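Local coordinates for sugar ABC transporter substrate-binding protein, BlMnBP1 (PDB 6I5R), which binds beta-manno-oligosaccharides such as mannobiose, probably outside the cell, for import by an ABC transporter that supports growth on beta-mannan, at residues P25-L29 / G30-K34; N44-T47 / D48-L51; P104-K108 / S109-N113; M200-W203 / D204-I207; E371-S374 / D375-L378. All coordinates share one frame; numbering follows the deposited sequence.

Interaction 1: residues P25-L29 / G30-K34; sequences PEIKL and GETGK
The T32 side chain lies across the backbone and CB of K28. Its OG1 takes the K28 N-H, with N to OG1 at 2.8 Å and an angle of 159°. OG1 sits beside its own backbone N (chi1 -47°), which turns it to the K28 amide. The same oxygen also comes within 3.5 Å of K28 CB. The two side chains cross at about a right angle, and the lysine then runs off extended. In the other direction K28 O accepts two amides, E31 N at 2.9 Å and T32 N at 2.9 Å. Both donors are tilted out of the carbonyl plane. The chain therefore reverses tightly at L29-G30, in the surface loop before strand 38-44, and a type II beta turn follows from E31 to K34. G30 has a positive phi, and a CB there would collide with L29 O. Y70 OH bonds to G30 N and T32 O. On the inner side, I27 CG2 meets T32 CB at 4.1 Å, also crosswise. I27 packs on M338 of helix 331-346, and L29 covers I339 and K342 of the same helix. K342 NZ also bonds to I27 O.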
loop_
_atom_site.group_PDB
_atom_site.type_symbol
_atom_site.label_atom_id
_atom_site.label_comp_id
_atom_site.label_asym_id
_atom_site.label_seq_id
_atom_site.Cartn_x
_atom_site.Cartn_y
_atom_site.Cartn_z
ATOM N N PRO A 25 -15.198 -16.626 -10.107
ATOM C CA PRO A 25 -15.633 -17.761 -9.266
ATOM C C PRO A 25 -15.892 -19.043 -10.065
ATOM O O PRO A 25 -15.876 -20.141 -9.480
ATOM C CB PRO A 25 -16.915 -17.239 -8.587
ATOM C CG PRO A 25 -16.809 -15.708 -8.674
ATOM C CD PRO A 25 -16.101 -15.459 -9.994
ATOM N N GLU A 26 -16.143 -18.922 -11.377
ATOM C CA GLU A 26 -16.500 -20.028 -12.263
ATOM C C GLU A 26 -15.284 -20.815 -12.732
ATOM O O GLU A 26 -15.445 -21.896 -13.317
ATOM C CB GLU A 26 -17.287 -19.477 -13.452
ATOM C CG GLU A 26 -18.730 -19.011 -13.126
ATOM C CD GLU A 26 -19.474 -18.416 -14.321
ATOM O OE1 GLU A 26 -18.840 -17.688 -15.121
ATOM O OE2 GLU A 26 -20.705 -18.675 -14.477
ATOM N N ILE A 27 -14.074 -20.316 -12.455
ATOM C CA ILE A 27 -12.850 -21.004 -12.849
ATOM C C ILE A 27 -12.585 -22.125 -11.859
ATOM O O ILE A 27 -12.490 -21.882 -10.648
ATOM C CB ILE A 27 -11.669 -20.017 -12.898
ATOM C CG1 ILE A 27 -11.908 -18.958 -13.965
ATOM C CG2 ILE A 27 -10.361 -20.737 -13.160
ATOM C CD1 ILE A 27 -10.865 -17.911 -13.956
ATOM N N LYS A 28 -12.390 -23.335 -12.383
ATOM C CA LYS A 28 -11.924 -24.479 -11.607
ATOM C C LYS A 28 -10.451 -24.688 -11.905
ATOM O O LYS A 28 -10.102 -25.285 -12.937
ATOM C CB LYS A 28 -12.745 -25.703 -11.993
ATOM C CG LYS A 28 -14.306 -25.622 -11.769
ATOM C CD LYS A 28 -14.990 -26.805 -12.541
ATOM C CE LYS A 28 -16.426 -26.979 -12.051
ATOM N NZ LYS A 28 -17.231 -27.923 -12.904
ATOM N N LEU A 29 -9.585 -24.167 -11.037
ATOM C CA LEU A 29 -8.151 -24.277 -11.279
ATOM C C LEU A 29 -7.703 -25.737 -11.464
ATOM O O LEU A 29 -7.968 -26.608 -10.613
ATOM C CB LEU A 29 -7.361 -23.639 -10.144
ATOM C CG LEU A 29 -7.369 -22.154 -10.081
ATOM C CD1 LEU A 29 -6.653 -21.681 -8.789
ATOM C CD2 LEU A 29 -6.691 -21.538 -11.308
ATOM N N GLY A 30 -6.993 -26.015 -12.579
ATOM C CA GLY A 30 -6.602 -27.375 -12.919
ATOM C C GLY A 30 -7.519 -28.030 -13.905
ATOM O O GLY A 30 -7.162 -29.058 -14.482
ATOM N N GLU A 31 -8.675 -27.447 -14.147
ATOM C CA GLU A 31 -9.587 -27.991 -15.138
ATOM C C GLU A 31 -9.957 -26.968 -16.193
ATOM O O GLU A 31 -9.878 -27.253 -17.414
ATOM C CB GLU A 31 -10.830 -28.515 -14.406
ATOM C CG GLU A 31 -10.487 -29.727 -13.557
ATOM C CD GLU A 31 -10.093 -30.934 -14.379
ATOM O OE1 GLU A 31 -10.309 -30.895 -15.620
ATOM O OE2 GLU A 31 -9.576 -31.926 -13.787
ATOM N N THR A 32 -10.339 -25.772 -15.755
ATOM C CA THR A 32 -10.707 -24.716 -16.684
ATOM C C THR A 32 -9.493 -24.201 -17.446
ATOM O O THR A 32 -8.418 -24.025 -16.872
ATOM C CB THR A 32 -11.350 -23.543 -15.943
ATOM O OG1 THR A 32 -12.339 -24.056 -15.046
ATOM C CG2 THR A 32 -11.983 -22.534 -16.914
ATOM N N GLY A 33 -9.648 -24.018 -18.761
ATOM C CA GLY A 33 -8.607 -23.443 -19.555
ATOM C C GLY A 33 -7.447 -24.341 -19.861
ATOM O O GLY A 33 -6.468 -23.831 -20.439
ATOM N N LYS A 34 -7.574 -25.635 -19.561
ATOM C CA LYS A 34 -6.412 -26.533 -19.727
ATOM C C LYS A 34 -5.952 -26.698 -21.192
ATOM O O LYS A 34 -4.835 -27.189 -21.447
ATOM C CB LYS A 34 -6.710 -27.905 -19.166
ATOM C CG LYS A 34 -7.925 -28.394 -20.041
ATOM C CD LYS A 34 -8.701 -29.563 -19.374
ATOM C CE LYS A 34 -9.863 -29.869 -20.333
ATOM N NZ LYS A 34 -10.859 -28.780 -20.118
#

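Interaction 2: residues N44-T47 / D48-L51; sequences NNRT and DMNL. With BMA (beta-D-mannopyranose), chain B; BMA (beta-D-mannopyranose), chain C.
D48 OD1 is gripped by two nitrogens: R46 NE at 2.9 Å and, in a weak bond, the backbone N of M49 at 2.8 Å. This is a sugar-pocket loop, with an Asx turn at N44 and an inverse gamma turn centred on R46. The salt bridge is side-on. NE meets OD1 on its syn lone pair, and R46 NH2 reaches D48 OD2 at 2.8 Å, nearly straight at 169°. The guanidinium and carboxylate planes stand 35° apart. M49 SD sits over one guanidinium face, 3.7 Å from R46 CZ. The arginine is bent at chi2 and chi3, which curls its head back to the aspartate. E354 holds R46 NH1 in a second salt bridge, so the group is likely to be firmly fixed. N50 N bonds to T47 O at 3.1 Å from above the carbonyl plane. D48 CB lies 3.4 Å from O1 of the chain B mannose. N45 ND2 gives bonds to the chain C mannose, to O2 at 2.9 Å and to O6 at 3.0 Å.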
loop_
_atom_site.group_PDB
_atom_site.type_symbol
_atom_site.label_atom_id
_atom_site.label_comp_id
_atom_site.label_asym_id
_atom_site.label_seq_id
_atom_site.Cartn_x
_atom_site.Cartn_y
_atom_site.Cartn_z
ATOM N N ASN A 44 4.652 -5.971 -13.069
ATOM C CA ASN A 44 4.508 -5.677 -11.639
ATOM C C ASN A 44 5.695 -4.857 -11.143
ATOM O O ASN A 44 6.636 -4.556 -11.879
ATOM C CB ASN A 44 4.307 -6.954 -10.806
ATOM C CG ASN A 44 5.535 -7.805 -10.733
ATOM O OD1 ASN A 44 6.452 -7.528 -9.976
ATOM N ND2 ASN A 44 5.562 -8.854 -11.523
ATOM N N ASN A 45 5.629 -4.486 -9.861
ATOM C CA ASN A 45 6.579 -3.547 -9.276
ATOM C C ASN A 45 7.746 -4.226 -8.568
ATOM O O ASN A 45 8.648 -3.534 -8.086
ATOM C CB ASN A 45 5.874 -2.662 -8.259
ATOM C CG ASN A 45 5.250 -3.470 -7.143
ATOM O OD1 ASN A 45 4.531 -4.423 -7.380
ATOM N ND2 ASN A 45 5.559 -3.102 -5.913
ATOM N N ARG A 46 7.724 -5.545 -8.453
ATOM C CA ARG A 46 8.688 -6.262 -7.621
ATOM C C ARG A 46 9.928 -6.595 -8.449
ATOM O O ARG A 46 10.201 -7.738 -8.809
ATOM C CB ARG A 46 8.033 -7.501 -7.017
ATOM C CG ARG A 46 6.887 -7.155 -6.065
ATOM C CD ARG A 46 7.364 -6.311 -4.853
ATOM N NE ARG A 46 8.458 -6.961 -4.160
ATOM C CZ ARG A 46 8.290 -7.834 -3.172
ATOM N NH1 ARG A 46 7.071 -8.158 -2.753
ATOM N NH2 ARG A 46 9.346 -8.390 -2.618
ATOM N N THR A 47 10.687 -5.540 -8.749
ATOM C CA THR A 47 11.953 -5.724 -9.451
ATOM C C THR A 47 12.860 -6.681 -8.696
ATOM O O THR A 47 13.609 -7.462 -9.298
ATOM C CB THR A 47 12.645 -4.371 -9.615
ATOM O OG1 THR A 47 12.791 -3.755 -8.325
ATOM C CG2 THR A 47 11.853 -3.457 -10.485
ATOM N N ASP A 48 12.823 -6.620 -7.367
ATOM C CA ASP A 48 13.643 -7.518 -6.565
ATOM C C ASP A 48 13.332 -8.989 -6.846
ATOM O O ASP A 48 14.250 -9.808 -6.969
ATOM C CB ASP A 48 13.460 -7.179 -5.082
ATOM C CG ASP A 48 12.015 -7.300 -4.596
ATOM O OD1 ASP A 48 11.076 -7.211 -5.411
ATOM O OD2 ASP A 48 11.835 -7.436 -3.349
ATOM N N MET A 49 12.055 -9.348 -6.962
ATOM C CA MET A 49 11.677 -10.730 -7.262
ATOM C C MET A 49 11.965 -11.145 -8.700
ATOM O O MET A 49 11.804 -12.330 -9.043
ATOM C CB MET A 49 10.191 -10.925 -6.975
ATOM C CG MET A 49 9.827 -10.739 -5.541
ATOM S SD MET A 49 8.077 -10.910 -5.204
ATOM C CE MET A 49 7.779 -12.570 -5.795
ATOM N N ASN A 50 12.327 -10.219 -9.564
ATOM C CA ASN A 50 12.678 -10.566 -10.932
ATOM C C ASN A 50 14.151 -10.889 -11.073
ATOM O O ASN A 50 14.649 -10.945 -12.196
ATOM C CB ASN A 50 12.303 -9.432 -11.903
ATOM C CG ASN A 50 11.850 -9.946 -13.261
ATOM O OD1 ASN A 50 11.530 -11.116 -13.409
ATOM N ND2 ASN A 50 11.833 -9.079 -14.255
ATOM N N LEU A 51 14.857 -11.100 -9.969
ATOM C CA LEU A 51 16.267 -11.444 -9.987
ATOM C C LEU A 51 16.465 -12.852 -9.456
ATOM O O LEU A 51 15.750 -13.303 -8.559
ATOM C CB LEU A 51 17.107 -10.480 -9.128
ATOM C CG LEU A 51 16.991 -9.007 -9.519
ATOM C CD1 LEU A 51 17.757 -8.019 -8.644
ATOM C CD2 LEU A 51 17.458 -8.878 -10.986
HETATM C C1 BMA B . 11.974 -3.380 -4.878
HETATM C C2 BMA B . 11.056 -3.944 -3.764
HETATM C C3 BMA B . 9.664 -3.343 -3.909
HETATM C C4 BMA B . 9.731 -1.855 -4.137
HETATM C C5 BMA B . 10.717 -1.509 -5.261
HETATM C C6 BMA B . 10.774 -0.025 -5.528
HETATM O O1 BMA B . 13.231 -3.872 -4.540
HETATM O O2 BMA B . 11.586 -3.474 -2.484
HETATM O O3 BMA B . 8.868 -3.618 -2.808
HETATM O O4 BMA B . 8.443 -1.354 -4.499
HETATM O O5 BMA B . 11.998 -2.004 -4.904
HETATM O O6 BMA B . 11.381 0.113 -6.819
HETATM C C1 BMA C . 7.487 -1.138 -3.497
HETATM C C2 BMA C . 6.627 0.027 -4.074
HETATM C C3 BMA C . 5.463 0.247 -3.159
HETATM C C4 BMA C . 4.765 -1.064 -2.811
HETATM C C5 BMA C . 5.757 -2.078 -2.240
HETATM C C6 BMA C . 5.099 -3.415 -1.960
HETATM O O2 BMA C . 6.032 -0.340 -5.317
HETATM O O3 BMA C . 4.497 1.152 -3.702
HETATM O O4 BMA C . 3.795 -0.785 -1.836
HETATM O O5 BMA C . 6.780 -2.290 -3.227
HETATM O O6 BMA C . 4.636 -4.015 -3.181
#

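Interaction 3: residues P104-K108 / S109-N113; sequences PAVDK and SEFSN. With ZN (zinc ion), chain J.
The backbone winds through two successive turns, E110 N to D107 O at 2.6 Å and F111 N to K108 O at 2.9 Å, each donor lying above the carbonyl plane. The turns shape a zinc-binding loop between strands 100-102 and 119-120. D107 holds the zinc ion with both carboxylate oxygens, OD2 at 2.1 Å and OD1 at 2.3 Å. S109 OG binds the same ion, and so does a water. D390 and N394 bring further ligands from a distant part of the chain, so the metal ties this loop to helix 391-399 and the residues just before it. D107 CG is anti to the backbone N (chi1 -169°), which carries the carboxylate round to the metal. OD1 also accepts S109 N at 2.7 Å, on its anti side and 29° out of the carboxylate plane, in the manner of an Asx turn. On the other side of the loop F111 lies flat against K108. K108 CA stands over the ring centre at 3.6 Å from the centroid, 12° off the normal, a CH-pi contact. The lysine chain then runs alongside the phenylalanine, pointing the same way. With an alanine at F111, K108 would probably lose the cover over its CA and CG, and V106 CG1 would lose one of its apolar contacts. V106 CG1 meets F111 CD1 at 4.1 Å.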
loop_
_atom_site.group_PDB
_atom_site.type_symbol
_atom_site.label_atom_id
_atom_site.label_comp_id
_atom_site.label_asym_id
_atom_site.label_seq_id
_atom_site.Cartn_x
_atom_site.Cartn_y
_atom_site.Cartn_z
ATOM N N PRO A 104 -2.466 0.801 -11.304
ATOM C CA PRO A 104 -1.851 2.044 -10.823
ATOM C C PRO A 104 -2.935 3.035 -10.377
ATOM O O PRO A 104 -4.034 2.625 -10.034
ATOM C CB PRO A 104 -1.102 2.561 -12.045
ATOM C CG PRO A 104 -1.934 2.047 -13.196
ATOM C CD PRO A 104 -2.423 0.706 -12.787
ATOM N N ALA A 105 -2.588 4.329 -10.369
ATOM C CA ALA A 105 -3.506 5.314 -9.798
ATOM C C ALA A 105 -4.539 5.743 -10.828
ATOM O O ALA A 105 -4.318 6.729 -11.577
ATOM C CB ALA A 105 -2.698 6.484 -9.245
ATOM N N VAL A 106 -5.680 5.014 -10.811
ATOM C CA VAL A 106 -6.767 5.117 -11.791
ATOM C C VAL A 106 -8.080 5.387 -11.076
ATOM O O VAL A 106 -8.405 4.681 -10.123
ATOM C CB VAL A 106 -6.888 3.832 -12.650
ATOM C CG1 VAL A 106 -7.975 3.976 -13.636
ATOM C CG2 VAL A 106 -5.562 3.519 -13.253
ATOM N N ASP A 107 -8.862 6.354 -11.582
ATOM C CA ASP A 107 -10.224 6.600 -11.122
ATOM C C ASP A 107 -11.024 5.300 -11.237
ATOM O O ASP A 107 -11.148 4.717 -12.316
ATOM C CB ASP A 107 -10.874 7.736 -11.937
ATOM C CG ASP A 107 -12.199 8.225 -11.333
ATOM O OD1 ASP A 107 -13.094 7.495 -10.842
ATOM O OD2 ASP A 107 -12.453 9.437 -11.374
ATOM N N LYS A 108 -11.656 4.898 -10.128
ATOM C CA LYS A 108 -12.559 3.756 -10.171
ATOM C C LYS A 108 -13.523 3.863 -11.333
ATOM O O LYS A 108 -13.782 2.888 -12.036
ATOM C CB LYS A 108 -13.374 3.655 -8.883
ATOM C CG LYS A 108 -12.617 3.209 -7.678
ATOM C CD LYS A 108 -13.500 3.448 -6.484
ATOM C CE LYS A 108 -13.039 2.685 -5.280
ATOM N NZ LYS A 108 -14.073 2.928 -4.244
ATOM N N SER A 109 -14.091 5.045 -11.526
ATOM C CA SER A 109 -15.040 5.218 -12.602
ATOM C C SER A 109 -14.427 4.943 -13.972
ATOM O O SER A 109 -15.177 4.823 -14.952
ATOM C CB SER A 109 -15.587 6.639 -12.555
ATOM O OG SER A 109 -14.524 7.540 -12.821
ATOM N N GLU A 110 -13.094 4.859 -14.076
ATOM C CA GLU A 110 -12.449 4.556 -15.341
ATOM C C GLU A 110 -11.999 3.103 -15.441
ATOM O O GLU A 110 -11.451 2.710 -16.478
ATOM C CB GLU A 110 -11.249 5.471 -15.570
ATOM C CG GLU A 110 -11.607 6.869 -16.036
ATOM C CD GLU A 110 -10.387 7.706 -16.289
ATOM O OE1 GLU A 110 -10.452 8.931 -16.048
ATOM O OE2 GLU A 110 -9.358 7.145 -16.728
ATOM N N PHE A 111 -12.242 2.289 -14.413
ATOM C CA PHE A 111 -11.816 0.895 -14.468
ATOM C C PHE A 111 -12.341 0.210 -15.719
ATOM O O PHE A 111 -11.617 -0.523 -16.397
ATOM C CB PHE A 111 -12.304 0.134 -13.237
ATOM C CG PHE A 111 -11.509 0.405 -11.976
ATOM C CD1 PHE A 111 -10.201 0.895 -12.014
ATOM C CD2 PHE A 111 -12.086 0.157 -10.733
ATOM C CE1 PHE A 111 -9.496 1.134 -10.830
ATOM C CE2 PHE A 111 -11.385 0.402 -9.553
ATOM C CZ PHE A 111 -10.093 0.869 -9.606
ATOM N N SER A 112 -13.632 0.374 -16.000
ATOM C CA SER A 112 -14.212 -0.340 -17.127
ATOM C C SER A 112 -13.620 0.097 -18.457
ATOM O O SER A 112 -13.816 -0.602 -19.453
ATOM C CB SER A 112 -15.724 -0.156 -17.155
ATOM O OG SER A 112 -16.049 1.194 -17.402
ATOM N N ASN A 113 -12.938 1.240 -18.512
ATOM C CA ASN A 113 -12.278 1.646 -19.749
ATOM C C ASN A 113 -10.971 0.909 -19.989
ATOM O O ASN A 113 -10.387 1.046 -21.070
ATOM C CB ASN A 113 -11.989 3.144 -19.761
ATOM C CG ASN A 113 -13.246 3.952 -19.828
ATOM O OD1 ASN A 113 -14.248 3.498 -20.373
ATOM N ND2 ASN A 113 -13.214 5.154 -19.284
HETATM ZN ZN ZN J . -14.531 9.287 -11.270
HETATM O O HOH W 1 -15.415 1.591 -13.931
HETATM O O HOH W 2 -15.606 10.976 -12.004
#

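Interaction 4: residues M200-W203 / D204-I207; sequences MGAW and DQYI
D204 N bonds to G201 O at 3.0 Å and Q205 N to A202 O at 2.8 Å, both three residues back. Y206 N to W203 O is a weak third. Among polar groups, a water links G201 O to D204 OD2. The same carboxylate oxygen has a salt bridge to K410, and D204 OD1 takes the hydroxyl of Y244. Of the looser contacts, Q205 folds along A202, with CD 4.1 Å from A202 CB and its own CB 3.1 Å from A202 O. An alanine in place of Q205 would probably leave the A202 methyl less covered and N404 without this side-chain neighbour. Y206 turns its ring edge to two carbonyls, CE1 to A202 O at 3.2 Å and CD1 to W203 O at 3.5 Å. Its hydroxyl is bonded to G151 O, which pins the far end of the ring. Residues 202-205 form a 3-10 turn running on from helix 197-201, the helix that carries the pocket residue W198.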
loop_
_atom_site.group_PDB
_atom_site.type_symbol
_atom_site.label_atom_id
_atom_site.label_comp_id
_atom_site.label_asym_id
_atom_site.label_seq_id
_atom_site.Cartn_x
_atom_site.Cartn_y
_atom_site.Cartn_z
ATOM N N MET A 200 7.314 8.165 0.050
ATOM C CA MET A 200 6.739 9.370 0.632
ATOM C C MET A 200 5.202 9.349 0.578
ATOM O O MET A 200 4.528 9.739 1.546
ATOM C CB MET A 200 7.280 10.605 -0.063
ATOM C CG MET A 200 8.764 10.820 0.187
ATOM S SD MET A 200 9.040 12.029 1.504
ATOM C CE MET A 200 8.875 11.023 2.992
ATOM N N GLY A 201 4.677 8.863 -0.557
ATOM C CA GLY A 201 3.231 8.760 -0.691
ATOM C C GLY A 201 2.599 7.818 0.322
ATOM O O GLY A 201 1.403 7.932 0.613
ATOM N N ALA A 202 3.371 6.851 0.829
ATOM C CA ALA A 202 2.875 5.895 1.817
ATOM C C ALA A 202 2.331 6.571 3.064
ATOM O O ALA A 202 1.470 6.002 3.748
ATOM C CB ALA A 202 3.999 4.916 2.188
ATOM N N TRP A 203 2.784 7.793 3.365
ATOM C CA TRP A 203 2.252 8.466 4.539
ATOM C C TRP A 203 0.744 8.669 4.449
ATOM O O TRP A 203 0.076 8.758 5.484
ATOM C CB TRP A 203 2.981 9.793 4.746
ATOM C CG TRP A 203 4.330 9.579 5.339
ATOM C CD1 TRP A 203 5.461 9.195 4.683
ATOM C CD2 TRP A 203 4.679 9.698 6.722
ATOM N NE1 TRP A 203 6.513 9.085 5.580
ATOM C CE2 TRP A 203 6.050 9.389 6.835
ATOM C CE3 TRP A 203 3.963 10.035 7.880
ATOM C CZ2 TRP A 203 6.718 9.404 8.066
ATOM C CZ3 TRP A 203 4.632 10.060 9.091
ATOM C CH2 TRP A 203 5.991 9.732 9.174
ATOM N N ASP A 204 0.179 8.693 3.235
ATOM C CA ASP A 204 -1.264 8.809 3.089
ATOM C C ASP A 204 -1.991 7.561 3.575
ATOM O O ASP A 204 -3.211 7.591 3.747
ATOM C CB ASP A 204 -1.655 9.046 1.624
ATOM C CG ASP A 204 -1.265 10.434 1.093
ATOM O OD1 ASP A 204 -0.857 11.314 1.874
ATOM O OD2 ASP A 204 -1.388 10.649 -0.130
ATOM N N GLN A 205 -1.266 6.465 3.790
ATOM C CA GLN A 205 -1.895 5.217 4.181
ATOM C C GLN A 205 -2.311 5.201 5.636
ATOM O O GLN A 205 -2.986 4.257 6.054
ATOM C CB GLN A 205 -0.938 4.061 3.920
ATOM C CG GLN A 205 -0.628 3.889 2.438
ATOM C CD GLN A 205 0.422 2.837 2.156
ATOM O OE1 GLN A 205 0.950 2.198 3.065
ATOM N NE2 GLN A 205 0.743 2.659 0.871
ATOM N N TYR A 206 -1.947 6.224 6.398
ATOM C CA TYR A 206 -2.199 6.243 7.833
ATOM C C TYR A 206 -3.300 7.195 8.252
ATOM O O TYR A 206 -3.699 7.183 9.428
ATOM C CB TYR A 206 -0.917 6.628 8.586
ATOM C CG TYR A 206 0.191 5.679 8.268
ATOM C CD1 TYR A 206 0.912 5.808 7.097
ATOM C CD2 TYR A 206 0.487 4.637 9.096
ATOM C CE1 TYR A 206 1.892 4.922 6.763
ATOM C CE2 TYR A 206 1.481 3.749 8.774
ATOM C CZ TYR A 206 2.196 3.900 7.610
ATOM O OH TYR A 206 3.180 2.985 7.281
ATOM N N ILE A 207 -3.785 8.036 7.347
ATOM C CA ILE A 207 -4.519 9.205 7.792
ATOM C C ILE A 207 -6.005 8.963 8.002
ATOM O O ILE A 207 -6.688 9.857 8.512
ATOM C CB ILE A 207 -4.382 10.367 6.796
ATOM C CG1 ILE A 207 -4.958 9.982 5.432
ATOM C CG2 ILE A 207 -2.923 10.756 6.640
ATOM C CD1 ILE A 207 -5.415 11.170 4.591
HETATM O O HOH W 3 -0.285 8.819 -1.995
#

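Interaction 5: residues E371-S374 / D375-L378; sequences ETFS and DVEL
V376 N bonds to F373 O at 3.1 Å, with the donor 71° out of the carbonyl plane. It closes a type I beta turn from F373 to V376, with S374 and D375 at the exposed corner. A water spans the bend. It donates to T372 O at 2.8 Å and accepts a weak bond from D375 N. The apolar contacts lie on the inner side. V376 and F373 run side by side and point the same way. V376 CG1 is anti to the backbone N (chi1 170°), and it meets F373 CD2 at 3.8 Å. The other methyl also touches this ring corner, with V376 CG2 3.8 Å from F373 CD2. L378 CD2 joins more loosely, 4.3 Å from F373 CD2. Both methyl groups, V376 CG1 and L378 CD2, come in obliquely to the ring. Among aromatic neighbours, Y302 meets the F373 ring with planes about 15° apart and its backbone O bonds to T372 OG1, while Y370 meets the ring edge-to-face. The turn leads into strand 377-379, which runs parallel to strand 314-325. L378 rests on A315 and I317 there, while F373 and V376 both press on P304 of strand 300-304.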
loop_
_atom_site.group_PDB
_atom_site.type_symbol
_atom_site.label_atom_id
_atom_site.label_comp_id
_atom_site.label_asym_id
_atom_site.label_seq_id
_atom_site.Cartn_x
_atom_site.Cartn_y
_atom_site.Cartn_z
ATOM N N GLU A 371 2.270 -9.639 15.837
ATOM C CA GLU A 371 2.328 -9.965 17.249
ATOM C C GLU A 371 2.474 -8.802 18.197
ATOM O O GLU A 371 2.074 -8.979 19.394
ATOM C CB GLU A 371 3.425 -11.011 17.481
ATOM C CG GLU A 371 4.813 -10.616 16.994
ATOM C CD GLU A 371 5.879 -11.586 17.385
ATOM O OE1 GLU A 371 5.569 -12.412 18.255
ATOM O OE2 GLU A 371 7.008 -11.541 16.809
ATOM N N THR A 372 2.944 -7.590 17.682
ATOM C CA THR A 372 2.742 -6.396 18.517
ATOM C C THR A 372 1.289 -5.750 18.380
ATOM O O THR A 372 1.041 -4.557 18.767
ATOM C CB THR A 372 3.767 -5.323 18.228
ATOM O OG1 THR A 372 3.670 -5.121 16.840
ATOM C CG2 THR A 372 5.206 -5.815 18.570
ATOM N N PHE A 373 0.376 -6.500 17.760
ATOM C CA PHE A 373 -0.904 -5.988 17.293
ATOM C C PHE A 373 -2.066 -6.660 18.014
ATOM O O PHE A 373 -3.216 -6.565 17.566
ATOM C CB PHE A 373 -0.993 -6.201 15.782
ATOM C CG PHE A 373 -0.320 -5.138 14.987
ATOM C CD1 PHE A 373 1.058 -5.107 14.869
ATOM C CD2 PHE A 373 -1.053 -4.147 14.373
ATOM C CE1 PHE A 373 1.671 -4.116 14.147
ATOM C CE2 PHE A 373 -0.424 -3.154 13.666
ATOM C CZ PHE A 373 0.935 -3.151 13.559
ATOM N N SER A 374 -1.795 -7.300 19.159
ATOM C CA SER A 374 -2.813 -8.085 19.837
ATOM C C SER A 374 -3.941 -7.210 20.360
ATOM O O SER A 374 -5.098 -7.640 20.376
ATOM C CB SER A 374 -2.160 -8.870 20.975
ATOM O OG SER A 374 -1.638 -7.989 21.964
ATOM N N ASP A 375 -3.628 -5.988 20.781
ATOM C CA ASP A 375 -4.622 -5.050 21.270
ATOM C C ASP A 375 -5.029 -4.041 20.210
ATOM O O ASP A 375 -5.696 -3.061 20.534
ATOM C CB ASP A 375 -4.100 -4.290 22.474
ATOM C CG ASP A 375 -3.965 -5.154 23.700
ATOM O OD1 ASP A 375 -4.462 -6.306 23.687
ATOM O OD2 ASP A 375 -3.357 -4.650 24.672
ATOM N N VAL A 376 -4.616 -4.236 18.983
ATOM C CA VAL A 376 -4.936 -3.308 17.902
ATOM C C VAL A 376 -6.236 -3.723 17.225
ATOM O O VAL A 376 -6.457 -4.897 16.938
ATOM C CB VAL A 376 -3.775 -3.247 16.888
ATOM C CG1 VAL A 376 -4.208 -2.492 15.666
ATOM C CG2 VAL A 376 -2.560 -2.597 17.539
ATOM N N GLU A 377 -7.095 -2.753 16.932
ATOM C CA GLU A 377 -8.326 -3.042 16.208
ATOM C C GLU A 377 -7.995 -3.014 14.725
ATOM O O GLU A 377 -7.629 -1.964 14.181
ATOM C CB GLU A 377 -9.428 -2.049 16.542
ATOM C CG GLU A 377 -10.790 -2.574 16.119
ATOM C CD GLU A 377 -11.288 -3.733 16.994
ATOM O OE1 GLU A 377 -10.894 -3.766 18.193
ATOM O OE2 GLU A 377 -12.045 -4.601 16.475
ATOM N N LEU A 378 -8.086 -4.173 14.078
ATOM C CA LEU A 378 -7.813 -4.276 12.654
ATOM C C LEU A 378 -9.116 -4.068 11.892
ATOM O O LEU A 378 -10.082 -4.814 12.092
ATOM C CB LEU A 378 -7.212 -5.632 12.309
ATOM C CG LEU A 378 -5.902 -6.017 12.980
ATOM C CD1 LEU A 378 -5.537 -7.430 12.624
ATOM C CD2 LEU A 378 -4.840 -5.037 12.571
HETATM O O HOH W 4 -1.105 -3.739 20.394
#

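Overall arrangement
The five contacts follow one another along the chain without overlap, and none touches another. Interaction 1 is peripheral, about 30 Å from the chain centre, in the loop before strand 38-44. Interaction 2 comes just after that strand and lines the mannobiose pocket. Interaction 3 follows strand 100-102, the parallel neighbour of strand 38-44; its nearest atoms are about 9 Å from interaction 2. Interaction 4 is the most central, about 10 Å at nearest atoms from both 2 and 3. Interaction 5 leads into strand 377-379 of the same mixed sheet, on the opposite side of the chain centre from interaction 3. Loops around the sheet thus contribute to the sugar pocket and a zinc site.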